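Local coordinates for cortical-lytic enzyme (Bacillus cereus, PDB 4S3J), which acts as an N-acetylglucosaminidase that degrades partially broken-down spore cortex peptidoglycan during germination, at residues T39-Q44 with A347-A352. Sequence-based numbering, arbitrary orientation.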
ATOM      1  N   THR A  39       7.473  26.602   2.528  1.00 14.32           N
ATOM      2  CA  THR A  39       6.605  26.763   3.672  1.00 13.49           C
ATOM      3  C   THR A  39       5.900  25.451   4.013  1.00 14.96           C
ATOM      4  O   THR A  39       5.773  24.547   3.155  1.00 18.71           O
ATOM      5  CB  THR A  39       5.556  27.829   3.390  1.00 21.80           C
ATOM      6  OG1 THR A  39       4.805  27.408   2.249  1.00 25.81           O
ATOM      7  CG2 THR A  39       6.226  29.159   3.087  1.00 17.33           C
ATOM      8  N   LEU A  40       5.481  25.327   5.270  1.00 12.53           N
ATOM      9  CA  LEU A  40       4.592  24.250   5.681  1.00 11.50           C
ATOM     10  C   LEU A  40       3.143  24.618   5.375  1.00 17.50           C
ATOM     11  O   LEU A  40       2.754  25.794   5.401  1.00 18.25           O
ATOM     12  CB  LEU A  40       4.753  23.934   7.171  1.00 11.64           C
ATOM     13  CG  LEU A  40       6.138  23.467   7.636  1.00 10.60           C
ATOM     14  CD1 LEU A  40       6.148  23.193   9.127  1.00 10.71           C
ATOM     15  CD2 LEU A  40       6.605  22.222   6.871  1.00 11.29           C
ATOM     16  N   VAL A  41       2.342  23.593   5.111  1.00 11.79           N
ATOM     17  CA  VAL A  41       0.926  23.741   4.840  1.00 11.59           C
ATOM     18  C   VAL A  41       0.104  23.365   6.063  1.00 12.64           C
ATOM     19  O   VAL A  41       0.306  22.308   6.642  1.00 10.46           O
ATOM     20  CB  VAL A  41       0.518  22.857   3.621  1.00 10.25           C
ATOM     21  CG1 VAL A  41      -0.994  22.932   3.368  1.00 13.57           C
ATOM     22  CG2 VAL A  41       1.272  23.275   2.406  1.00 11.05           C
ATOM     23  N   VAL A  42      -0.810  24.238   6.490  1.00 10.68           N
ATOM     24  CA  VAL A  42      -1.696  23.923   7.605  1.00 11.01           C
ATOM     25  C   VAL A  42      -2.468  22.642   7.283  1.00 11.68           C
ATOM     26  O   VAL A  42      -3.046  22.511   6.195  1.00 12.65           O
ATOM     27  CB  VAL A  42      -2.672  25.095   7.906  1.00 13.73           C
ATOM     28  CG1 VAL A  42      -3.683  24.719   8.985  1.00 15.43           C
ATOM     29  CG2 VAL A  42      -1.884  26.294   8.327  1.00 15.34           C
ATOM     30  N   GLY A  43      -2.453  21.680   8.201  1.00 13.77           N
ATOM     31  CA  GLY A  43      -3.109  20.399   7.986  1.00 13.90           C
ATOM     32  C   GLY A  43      -2.208  19.297   7.453  1.00 12.37           C
ATOM     33  O   GLY A  43      -2.608  18.135   7.394  1.00 17.62           O
ATOM     34  N   GLN A  44      -0.991  19.660   7.043  1.00 11.29           N
ATOM     35  CA  GLN A  44       0.050  18.719   6.622  1.00 10.83           C
ATOM     36  C   GLN A  44       0.444  17.854   7.815  1.00 11.93           C
ATOM     37  O   GLN A  44       0.523  18.325   8.950  1.00 14.43           O
ATOM     38  CB  GLN A  44       1.264  19.506   6.071  1.00 18.34           C
ATOM     39  CG  GLN A  44       2.422  18.738   5.611  1.00 37.64           C
ATOM     40  CD  GLN A  44       3.538  19.606   5.053  1.00 17.55           C
ATOM     41  OE1 GLN A  44       3.502  20.859   5.036  1.00 14.95           O
ATOM     42  NE2 GLN A  44       4.533  18.939   4.554  1.00 20.98           N
ATOM     43  N   ALA A 347       3.449  15.487  -3.790  1.00 10.46           N
ATOM     44  CA  ALA A 347       2.887  16.362  -4.824  1.00 10.48           C
ATOM     45  C   ALA A 347       1.549  16.947  -4.408  1.00  8.39           C
ATOM     46  O   ALA A 347       1.208  18.084  -4.756  1.00 11.32           O
ATOM     47  CB  ALA A 347       2.739  15.590  -6.147  1.00 14.09           C
ATOM     48  N   ALA A 348       0.772  16.167  -3.669  1.00 10.28           N
ATOM     49  CA  ALA A 348      -0.514  16.627  -3.168  1.00 10.42           C
ATOM     50  C   ALA A 348      -0.298  17.813  -2.228  1.00  9.71           C
ATOM     51  O   ALA A 348      -0.936  18.854  -2.361  1.00  9.92           O
ATOM     52  CB  ALA A 348      -1.254  15.496  -2.455  1.00 11.40           C
ATOM     53  N   VAL A 349       0.624  17.662  -1.282  1.00  9.66           N
ATOM     54  CA  VAL A 349       0.922  18.768  -0.362  1.00  8.90           C
ATOM     55  C   VAL A 349       1.404  19.969  -1.170  1.00 12.41           C
ATOM     56  O   VAL A 349       1.060  21.113  -0.875  1.00 11.02           O
ATOM     57  CB  VAL A 349       1.965  18.372   0.678  1.00 10.81           C
ATOM     58  CG1 VAL A 349       2.343  19.575   1.568  1.00 14.17           C
ATOM     59  CG2 VAL A 349       1.430  17.241   1.529  1.00 12.81           C
ATOM     60  N   ALA A 350       2.178  19.727  -2.221  1.00  9.85           N
ATOM     61  CA  ALA A 350       2.695  20.831  -3.028  1.00 10.63           C
ATOM     62  C   ALA A 350       1.577  21.614  -3.725  1.00 11.20           C
ATOM     63  O   ALA A 350       1.692  22.835  -3.914  1.00 13.07           O
ATOM     64  CB  ALA A 350       3.702  20.302  -4.042  1.00 12.26           C
ATOM     65  N   LEU A 351       0.494  20.934  -4.115  1.00 10.52           N
ATOM     66  CA  LEU A 351      -0.661  21.622  -4.681  1.00 10.58           C
ATOM     67  C   LEU A 351      -1.346  22.528  -3.655  1.00 12.73           C
ATOM     68  O   LEU A 351      -1.729  23.661  -3.953  1.00 10.68           O
ATOM     69  CB  LEU A 351      -1.661  20.603  -5.232  1.00  9.69           C
ATOM     70  CG  LEU A 351      -1.218  19.895  -6.510  1.00 13.81           C
ATOM     71  CD1 LEU A 351      -2.104  18.697  -6.716  1.00 15.38           C
ATOM     72  CD2 LEU A 351      -1.270  20.808  -7.749  1.00 13.29           C
ATOM     73  N   ALA A 352      -1.526  22.029  -2.440  1.00 10.05           N
ATOM     74  CA  ALA A 352      -2.160  22.841  -1.389  1.00 12.18           C
ATOM     75  C   ALA A 352      -1.278  24.043  -1.087  1.00 11.11           C
ATOM     76  O   ALA A 352      -1.775  25.150  -0.873  1.00 11.08           O
ATOM     77  CB  ALA A 352      -2.410  22.005  -0.138  1.00 10.79           C
TER
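Gln44 lays the flat face of its side-chain amide against Val349, on the helix 345-354. The side chain leaves its CB, which stays clear of 347-352, with CG anti to the backbone N (chi1 179°) and remains extended beyond it, which carries the amide back along the loop toward Val41. Gln44 CG passes 4.1 Å from Val349 CG1, and Gln44 CD comes to 3.7 Å from that same methyl, which sits almost squarely above the carbon. At the tip, OE1 and NE2 straddle the methyl, Gln44 NE2 at 3.8 Å from Val349 CG1. OE1 also accepts the backbone N-H of Val41: Val41 N to Gln44 OE1 is 3.0 Å, the N-H points nearly straight at the oxygen (179°), and the donor lies in the carbonyl plane. The backbone bond from Gln44 N to Val41 O closes the type II turn Val41-Gln44, with Gly43 in its third position; the side-chain bond braces it and restrains the amide's rotation.

Val41 adds the purely aliphatic part of the contact. Val41 CG2 meets Val349 CG1 at 3.9 Å, the two valines running alongside each other, antiparallel, while Val41 CG1 rests 3.9 Å from Ala352 CB, one helical turn on. The contact joins the first LysM domain to a helix of the family 18 hydrolase domain. No hydrogen bond crosses between 39-44 and 347-352: Gln44 uses its oxygen within its own turn and offers an amide face, so these segments adhere by van der Waals contact and burial, while flanking residues supply polar ties, Arg353 to Thr39 O and Ile359 to the Val42 backbone.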